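PDB 3KZW: cytosol aminopeptidase from Staphylococcus aureus subsp. aureus, which probably removes N-terminal amino acids, preferentially leucine, from peptides as a metal-dependent leucyl aminopeptidase of the hexameric M17 family. Local coordinates for residues L250-V264 / G331-M345. Numbering follows the deposited sequence.
With PO4 (phosphate ion), chain T.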
ATOM      1  N   LEU A 250      22.167   4.951  24.079  1.00  2.66           N
ATOM      2  CA  LEU A 250      23.120   5.245  23.008  1.00  2.64           C
ATOM      3  C   LEU A 250      23.809   3.970  22.521  1.00  2.65           C
ATOM      4  O   LEU A 250      24.059   3.812  21.324  1.00  2.65           O
ATOM      5  CB  LEU A 250      24.149   6.288  23.467  1.00  2.64           C
ATOM      6  CG  LEU A 250      25.280   6.725  22.523  1.00  2.62           C
ATOM      7  CD1 LEU A 250      24.762   7.221  21.173  1.00  2.61           C
ATOM      8  CD2 LEU A 250      26.135   7.789  23.187  1.00  2.55           C
ATOM      9  N   GLN A 251      24.107   3.068  23.458  1.00  2.67           N
ATOM     10  CA  GLN A 251      24.666   1.751  23.145  1.00  2.65           C
ATOM     11  C   GLN A 251      23.692   0.941  22.294  1.00  2.66           C
ATOM     12  O   GLN A 251      24.076   0.377  21.269  1.00  2.70           O
ATOM     13  CB  GLN A 251      25.001   0.992  24.431  1.00  2.60           C
ATOM     14  CG  GLN A 251      25.447  -0.449  24.210  1.00  2.60           C
ATOM     15  CD  GLN A 251      25.390  -1.291  25.469  1.00  2.66           C
ATOM     16  OE1 GLN A 251      24.668  -0.975  26.414  1.00  2.72           O
ATOM     17  NE2 GLN A 251      26.151  -2.375  25.485  1.00  2.64           N
ATOM     18  N   ALA A 252      22.434   0.904  22.727  1.00  2.65           N
ATOM     19  CA  ALA A 252      21.376   0.154  22.051  1.00  2.67           C
ATOM     20  C   ALA A 252      21.180   0.569  20.593  1.00  2.66           C
ATOM     21  O   ALA A 252      21.023  -0.283  19.723  1.00  2.67           O
ATOM     22  CB  ALA A 252      20.069   0.292  22.819  1.00  2.64           C
ATOM     23  N   VAL A 253      21.199   1.877  20.343  1.00  2.66           N
ATOM     24  CA  VAL A 253      20.979   2.426  19.009  1.00  2.63           C
ATOM     25  C   VAL A 253      22.147   2.130  18.068  1.00  2.65           C
ATOM     26  O   VAL A 253      21.939   1.785  16.903  1.00  2.73           O
ATOM     27  CB  VAL A 253      20.699   3.950  19.071  1.00  2.62           C
ATOM     28  CG1 VAL A 253      20.631   4.561  17.676  1.00  2.65           C
ATOM     29  CG2 VAL A 253      19.401   4.220  19.818  1.00  2.61           C
ATOM     30  N   GLY A 254      23.370   2.240  18.582  1.00  2.64           N
ATOM     31  CA  GLY A 254      24.564   2.174  17.742  1.00  2.65           C
ATOM     32  C   GLY A 254      25.273   0.841  17.621  1.00  2.66           C
ATOM     33  O   GLY A 254      26.212   0.721  16.831  1.00  2.70           O
ATOM     34  N   LYS A 255      24.828  -0.157  18.389  1.00  2.66           N
ATOM     35  CA  LYS A 255      25.511  -1.462  18.453  1.00  2.66           C
ATOM     36  C   LYS A 255      25.408  -2.291  17.171  1.00  2.65           C
ATOM     37  O   LYS A 255      26.223  -3.186  16.936  1.00  2.69           O
ATOM     38  CB  LYS A 255      25.046  -2.285  19.665  1.00  2.63           C
ATOM     39  CG  LYS A 255      23.575  -2.659  19.661  1.00  2.64           C
ATOM     40  CD  LYS A 255      23.222  -3.535  20.845  1.00  2.65           C
ATOM     41  CE  LYS A 255      21.727  -3.826  20.882  1.00  2.72           C
ATOM     42  NZ  LYS A 255      21.352  -4.773  21.970  1.00  2.74           N
ATOM     43  N   GLY A 256      24.411  -1.983  16.344  1.00  2.68           N
ATOM     44  CA  GLY A 256      24.170  -2.724  15.105  1.00  2.66           C
ATOM     45  C   GLY A 256      25.090  -2.370  13.951  1.00  2.69           C
ATOM     46  O   GLY A 256      25.060  -3.024  12.909  1.00  2.72           O
ATOM     47  N   SER A 257      25.902  -1.333  14.135  1.00  2.66           N
ATOM     48  CA  SER A 257      26.830  -0.875  13.109  1.00  2.62           C
ATOM     49  C   SER A 257      28.244  -1.364  13.390  1.00  2.63           C
ATOM     50  O   SER A 257      28.594  -1.646  14.537  1.00  2.64           O
ATOM     51  CB  SER A 257      26.819   0.651  13.037  1.00  2.62           C
ATOM     52  OG  SER A 257      27.833   1.125  12.170  1.00  2.70           O
ATOM     53  N   LYS A 258      29.051  -1.463  12.335  1.00  2.64           N
ATOM     54  CA  LYS A 258      30.477  -1.749  12.471  1.00  2.67           C
ATOM     55  C   LYS A 258      31.158  -0.570  13.154  1.00  2.71           C
ATOM     56  O   LYS A 258      32.079  -0.751  13.957  1.00  2.75           O
ATOM     57  CB  LYS A 258      31.118  -2.011  11.104  1.00  2.66           C
ATOM     58  CG  LYS A 258      32.574  -2.470  11.169  1.00  2.70           C
ATOM     59  CD  LYS A 258      33.043  -3.071   9.844  1.00  2.79           C
ATOM     60  CE  LYS A 258      33.613  -2.015   8.902  1.00  2.75           C
ATOM     61  NZ  LYS A 258      35.031  -1.686   9.233  1.00  2.81           N
ATOM     62  N   HIS A 259      30.688   0.633  12.830  1.00  2.67           N
ATOM     63  CA  HIS A 259      31.208   1.863  13.406  1.00  2.66           C
ATOM     64  C   HIS A 259      30.401   2.215  14.653  1.00  2.69           C
ATOM     65  O   HIS A 259      29.300   2.770  14.565  1.00  2.66           O
ATOM     66  CB  HIS A 259      31.161   2.991  12.375  1.00  2.68           C
ATOM     67  CG  HIS A 259      31.572   2.564  11.000  1.00  2.69           C
ATOM     68  ND1 HIS A 259      32.880   2.299  10.661  1.00  2.67           N
ATOM     69  CD2 HIS A 259      30.843   2.350   9.878  1.00  2.72           C
ATOM     70  CE1 HIS A 259      32.942   1.942   9.391  1.00  2.68           C
ATOM     71  NE2 HIS A 259      31.720   1.967   8.891  1.00  2.68           N
ATOM     72  N   LYS A 260      30.965   1.876  15.810  1.00  2.68           N
ATOM     73  CA  LYS A 260      30.296   2.019  17.105  1.00  2.66           C
ATOM     74  C   LYS A 260      30.083   3.482  17.517  1.00  2.64           C
ATOM     75  O   LYS A 260      30.818   4.362  17.063  1.00  2.63           O
ATOM     76  CB  LYS A 260      31.079   1.269  18.189  1.00  2.69           C
ATOM     77  CG  LYS A 260      31.361  -0.198  17.877  1.00  2.69           C
ATOM     78  CD  LYS A 260      30.088  -1.033  17.795  1.00  2.67           C
ATOM     79  CE  LYS A 260      30.392  -2.418  17.257  1.00  2.69           C
ATOM     80  NZ  LYS A 260      29.153  -3.148  16.893  1.00  2.73           N
ATOM     81  N   PRO A 261      29.076   3.740  18.382  1.00  2.65           N
ATOM     82  CA  PRO A 261      28.709   5.097  18.800  1.00  2.64           C
ATOM     83  C   PRO A 261      29.801   5.854  19.564  1.00  2.66           C
ATOM     84  O   PRO A 261      30.749   5.248  20.070  1.00  2.67           O
ATOM     85  CB  PRO A 261      27.491   4.871  19.708  1.00  2.58           C
ATOM     86  CG  PRO A 261      27.596   3.465  20.149  1.00  2.62           C
ATOM     87  CD  PRO A 261      28.176   2.738  18.984  1.00  2.66           C
ATOM     88  N   ARG A 262      29.653   7.176  19.624  1.00  2.66           N
ATOM     89  CA  ARG A 262      30.560   8.051  20.361  1.00  2.63           C
ATOM     90  C   ARG A 262      29.751   9.119  21.086  1.00  2.67           C
ATOM     91  O   ARG A 262      28.661   9.494  20.634  1.00  2.70           O
ATOM     92  CB  ARG A 262      31.554   8.736  19.413  1.00  2.61           C
ATOM     93  CG  ARG A 262      32.533   7.814  18.693  1.00  2.58           C
ATOM     94  CD  ARG A 262      33.614   7.298  19.624  1.00  2.60           C
ATOM     95  NE  ARG A 262      34.663   6.585  18.900  1.00  2.64           N
ATOM     96  CZ  ARG A 262      34.637   5.286  18.611  1.00  2.64           C
ATOM     97  NH1 ARG A 262      33.610   4.532  18.977  1.00  2.71           N
ATOM     98  NH2 ARG A 262      35.644   4.738  17.951  1.00  2.69           N
ATOM     99  N   LEU A 263      30.277   9.594  22.214  1.00  2.66           N
ATOM    100  CA  LEU A 263      29.733  10.782  22.867  1.00  2.65           C
ATOM    101  C   LEU A 263      30.789  11.877  22.880  1.00  2.64           C
ATOM    102  O   LEU A 263      31.890  11.681  23.399  1.00  2.67           O
ATOM    103  CB  LEU A 263      29.257  10.484  24.291  1.00  2.65           C
ATOM    104  CG  LEU A 263      28.466  11.625  24.946  1.00  2.62           C
ATOM    105  CD1 LEU A 263      26.975  11.476  24.691  1.00  2.60           C
ATOM    106  CD2 LEU A 263      28.740  11.686  26.430  1.00  2.71           C
ATOM    107  N   VAL A 264      30.444  13.024  22.300  1.00  2.64           N
ATOM    108  CA  VAL A 264      31.368  14.149  22.195  1.00  2.64           C
ATOM    109  C   VAL A 264      30.935  15.279  23.124  1.00  2.65           C
ATOM    110  O   VAL A 264      29.809  15.774  23.030  1.00  2.68           O
ATOM    111  CB  VAL A 264      31.480  14.664  20.735  1.00  2.62           C
ATOM    112  CG1 VAL A 264      32.529  15.762  20.626  1.00  2.68           C
ATOM    113  CG2 VAL A 264      31.814  13.523  19.789  1.00  2.57           C
ATOM    114  N   GLY A 331      28.523  21.583  25.104  1.00  2.66           N
ATOM    115  CA  GLY A 331      27.869  20.909  23.991  1.00  2.61           C
ATOM    116  C   GLY A 331      27.998  19.409  24.126  1.00  2.67           C
ATOM    117  O   GLY A 331      29.098  18.896  24.334  1.00  2.74           O
ATOM    118  N   VAL A 332      26.872  18.707  24.021  1.00  2.67           N
ATOM    119  CA  VAL A 332      26.858  17.247  24.104  1.00  2.65           C
ATOM    120  C   VAL A 332      26.296  16.666  22.813  1.00  2.67           C
ATOM    121  O   VAL A 332      25.176  16.991  22.411  1.00  2.65           O
ATOM    122  CB  VAL A 332      26.041  16.735  25.320  1.00  2.66           C
ATOM    123  CG1 VAL A 332      26.128  15.213  25.431  1.00  2.59           C
ATOM    124  CG2 VAL A 332      26.520  17.391  26.614  1.00  2.59           C
ATOM    125  N   LEU A 333      27.086  15.812  22.167  1.00  2.73           N
ATOM    126  CA  LEU A 333      26.685  15.179  20.916  1.00  2.67           C
ATOM    127  C   LEU A 333      26.603  13.669  21.077  1.00  2.68           C
ATOM    128  O   LEU A 333      27.583  13.019  21.449  1.00  2.69           O
ATOM    129  CB  LEU A 333      27.654  15.544  19.786  1.00  2.62           C
ATOM    130  CG  LEU A 333      28.062  17.012  19.622  1.00  2.62           C
ATOM    131  CD1 LEU A 333      29.104  17.135  18.531  1.00  2.64           C
ATOM    132  CD2 LEU A 333      26.868  17.910  19.325  1.00  2.63           C
ATOM    133  N   ALA A 334      25.420  13.120  20.811  1.00  2.71           N
ATOM    134  CA  ALA A 334      25.211  11.677  20.829  1.00  2.67           C
ATOM    135  C   ALA A 334      25.306  11.148  19.408  1.00  2.69           C
ATOM    136  O   ALA A 334      24.387  11.332  18.609  1.00  2.77           O
ATOM    137  CB  ALA A 334      23.863  11.341  21.441  1.00  2.65           C
ATOM    138  N   CYS A 335      26.427  10.498  19.100  1.00  2.68           N
ATOM    139  CA  CYS A 335      26.708  10.029  17.743  1.00  2.68           C
ATOM    140  C   CYS A 335      26.594   8.518  17.628  1.00  2.66           C
ATOM    141  O   CYS A 335      27.174   7.792  18.428  1.00  2.70           O
ATOM    142  CB  CYS A 335      28.101  10.477  17.305  1.00  2.68           C
ATOM    143  SG  CYS A 335      28.406  12.241  17.525  1.00  3.16           S
ATOM    144  N   ALA A 336      25.842   8.059  16.629  1.00  2.63           N
ATOM    145  CA  ALA A 336      25.624   6.634  16.377  1.00  2.59           C
ATOM    146  C   ALA A 336      25.175   6.411  14.939  1.00  2.66           C
ATOM    147  O   ALA A 336      24.797   7.356  14.245  1.00  2.70           O
ATOM    148  CB  ALA A 336      24.590   6.067  17.344  1.00  2.57           C
ATOM    149  N   GLU A 337      25.223   5.154  14.501  1.00  2.66           N
ATOM    150  CA  GLU A 337      24.742   4.763  13.180  1.00  2.64           C
ATOM    151  C   GLU A 337      23.685   3.670  13.347  1.00  2.66           C
ATOM    152  O   GLU A 337      23.981   2.584  13.848  1.00  2.72           O
ATOM    153  CB  GLU A 337      25.909   4.276  12.315  1.00  2.65           C
ATOM    154  CG  GLU A 337      25.661   4.332  10.817  1.00  2.72           C
ATOM    155  CD  GLU A 337      26.825   3.780  10.001  1.00  2.80           C
ATOM    156  OE1 GLU A 337      27.450   4.556   9.248  1.00  3.00           O
ATOM    157  OE2 GLU A 337      27.116   2.570  10.110  1.00  2.77           O
ATOM    158  N   ASN A 338      22.454   3.970  12.940  1.00  2.65           N
ATOM    159  CA  ASN A 338      21.320   3.058  13.120  1.00  2.66           C
ATOM    160  C   ASN A 338      21.242   2.007  12.013  1.00  2.64           C
ATOM    161  O   ASN A 338      20.693   2.267  10.944  1.00  2.71           O
ATOM    162  CB  ASN A 338      20.008   3.853  13.206  1.00  2.65           C
ATOM    163  CG  ASN A 338      18.850   3.039  13.776  1.00  2.67           C
ATOM    164  OD1 ASN A 338      19.033   1.930  14.276  1.00  2.78           O
ATOM    165  ND2 ASN A 338      17.653   3.598  13.705  1.00  2.61           N
ATOM    166  N   MET A 339      21.783   0.820  12.288  1.00  2.64           N
ATOM    167  CA  MET A 339      21.951  -0.230  11.275  1.00  2.61           C
ATOM    168  C   MET A 339      21.325  -1.566  11.684  1.00  2.63           C
ATOM    169  O   MET A 339      20.983  -1.771  12.850  1.00  2.71           O
ATOM    170  CB  MET A 339      23.437  -0.436  10.973  1.00  2.57           C
ATOM    171  CG  MET A 339      24.159   0.766  10.373  1.00  2.64           C
ATOM    172  SD  MET A 339      24.089   0.844   8.573  1.00  3.03           S
ATOM    173  CE  MET A 339      22.587   1.774   8.332  1.00  2.74           C
ATOM    174  N   ILE A 340      21.185  -2.470  10.715  1.00  2.61           N
ATOM    175  CA  ILE A 340      20.654  -3.814  10.947  1.00  2.62           C
ATOM    176  C   ILE A 340      21.786  -4.841  10.928  1.00  2.66           C
ATOM    177  O   ILE A 340      22.594  -4.863   9.996  1.00  2.71           O
ATOM    178  CB  ILE A 340      19.610  -4.218   9.867  1.00  2.62           C
ATOM    179  CG1 ILE A 340      18.446  -3.229   9.826  1.00  2.59           C
ATOM    180  CG2 ILE A 340      19.092  -5.638  10.107  1.00  2.66           C
ATOM    181  CD1 ILE A 340      17.569  -3.361   8.600  1.00  2.63           C
ATOM    182  N   ASN A 341      21.838  -5.682  11.959  1.00  2.62           N
ATOM    183  CA  ASN A 341      22.730  -6.844  11.972  1.00  2.63           C
ATOM    184  C   ASN A 341      22.232  -7.941  12.919  1.00  2.65           C
ATOM    185  O   ASN A 341      21.116  -7.860  13.433  1.00  2.63           O
ATOM    186  CB  ASN A 341      24.190  -6.438  12.264  1.00  2.64           C
ATOM    187  CG  ASN A 341      24.486  -6.282  13.750  1.00  2.64           C
ATOM    188  OD1 ASN A 341      23.603  -5.996  14.558  1.00  2.77           O
ATOM    189  ND2 ASN A 341      25.747  -6.470  14.112  1.00  2.65           N
ATOM    190  N   GLU A 342      23.068  -8.955  13.142  1.00  2.68           N
ATOM    191  CA  GLU A 342      22.720 -10.117  13.968  1.00  2.66           C
ATOM    192  C   GLU A 342      22.333  -9.786  15.414  1.00  2.65           C
ATOM    193  O   GLU A 342      21.674 -10.591  16.075  1.00  2.66           O
ATOM    194  CB  GLU A 342      23.861 -11.146  13.959  1.00  2.61           C
ATOM    195  CG  GLU A 342      25.159 -10.676  14.615  1.00  2.62           C
ATOM    196  CD  GLU A 342      26.246 -11.738  14.617  1.00  2.77           C
ATOM    197  OE1 GLU A 342      27.130 -11.676  15.498  1.00  2.85           O
ATOM    198  OE2 GLU A 342      26.223 -12.635  13.747  1.00  2.77           O
ATOM    199  N   ALA A 343      22.737  -8.613  15.896  1.00  2.65           N
ATOM    200  CA  ALA A 343      22.539  -8.257  17.300  1.00  2.63           C
ATOM    201  C   ALA A 343      22.048  -6.823  17.529  1.00  2.64           C
ATOM    202  O   ALA A 343      22.152  -6.303  18.643  1.00  2.75           O
ATOM    203  CB  ALA A 343      23.817  -8.531  18.098  1.00  2.61           C
ATOM    204  N   SER A 344      21.501  -6.194  16.489  1.00  2.63           N
ATOM    205  CA  SER A 344      20.981  -4.824  16.606  1.00  2.65           C
ATOM    206  C   SER A 344      19.659  -4.782  17.377  1.00  2.67           C
ATOM    207  O   SER A 344      19.020  -5.821  17.585  1.00  2.69           O
ATOM    208  CB  SER A 344      20.831  -4.170  15.229  1.00  2.59           C
ATOM    209  OG  SER A 344      20.052  -4.965  14.362  1.00  2.66           O
ATOM    210  N   MET A 345      19.258  -3.585  17.805  1.00  2.62           N
ATOM    211  CA  MET A 345      18.038  -3.419  18.601  1.00  2.63           C
ATOM    212  C   MET A 345      16.770  -3.800  17.831  1.00  2.64           C
ATOM    213  O   MET A 345      16.699  -3.642  16.611  1.00  2.72           O
ATOM    214  CB  MET A 345      17.932  -2.001  19.185  1.00  2.61           C
ATOM    215  CG  MET A 345      17.801  -0.871  18.171  1.00  2.65           C
ATOM    216  SD  MET A 345      17.397   0.704  18.965  1.00  2.89           S
ATOM    217  CE  MET A 345      17.351   1.804  17.555  1.00  2.68           C
TER
HETATM  218  P   PO4 T 499      26.672  -9.154  10.774  1.00 32.46           P
HETATM  219  O1  PO4 T 499      26.827  -7.680  10.519  1.00 32.75           O
HETATM  220  O2  PO4 T 499      27.930  -9.699  11.405  1.00 32.52           O
HETATM  221  O3  PO4 T 499      25.499  -9.365  11.691  1.00 32.80           O
HETATM  222  O4  PO4 T 499      26.399  -9.856   9.473  1.00 32.74           O
HETATM  223  O   HOH W   1      21.254  -1.401  16.989  1.00  2.00           O
HETATM  224  O   HOH W   2      23.173   0.447  14.831  1.00  2.00           O
HETATM  225  O   HOH W   3      26.900   3.374  15.895  1.00  2.00           O
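An antiparallel strand pair in the central sheet of the catalytic domain joins residues 250-264 to 331-345: strand 262-264 runs beside strand 331-338, and the connection from helix 250-254 packs along the continuation of the second strand. Arg262 N donates to Cys335 O at 2.8 Å and Cys335 N donates back to Arg262 O; Val264 and Leu333 are paired in the same way. Helix 216-226 covers the sheet face bearing Val264, Leu333 and Cys335, where Val264 CB lies 4.0 Å from Leu333 CB. On the other face, towards helix 368-380, Leu263 CD1 meets Val332 CG1.

On the N-terminal side of Pro261 the direct backbone pairing stops and waters bridge the backbones. One water accepts from Glu337 N and donates to Gly254 O and His259 O, tying Gly254 and the returning loop to the strand; a second accepts from Met339 N. The methyl of Ala336 packs against both Gly254 CA and Pro261 CB, 3.9 Å from each. Alongside, Met345 stretches its extended chain past Ala252 O, bringing its CE to 3.9 Å from Val253 CG2. Gly256 lies directly against the 339-345 loop, its CA 3.6 Å from Ser344 CB.

That loop reaches the subunit interface: Ile340 packs on Ile340 of the second and third subunits, and a phosphate, probably from the crystallisation liquor, accepts from Glu342 N of all three chains. Glu337 extends from the strand with CG anti to its backbone N (chi1 -158°), carrying the carboxylate to Ser257 and the His259 ring edge. Ser257 OG donates to Glu337 OE2 at 2.6 Å, approaching from above the carboxylate plane, while accepting from His259 N in an ST turn; Glu337 OE2 also lies in the plane of the His259 ring, 3.7 Å from His259 CD2.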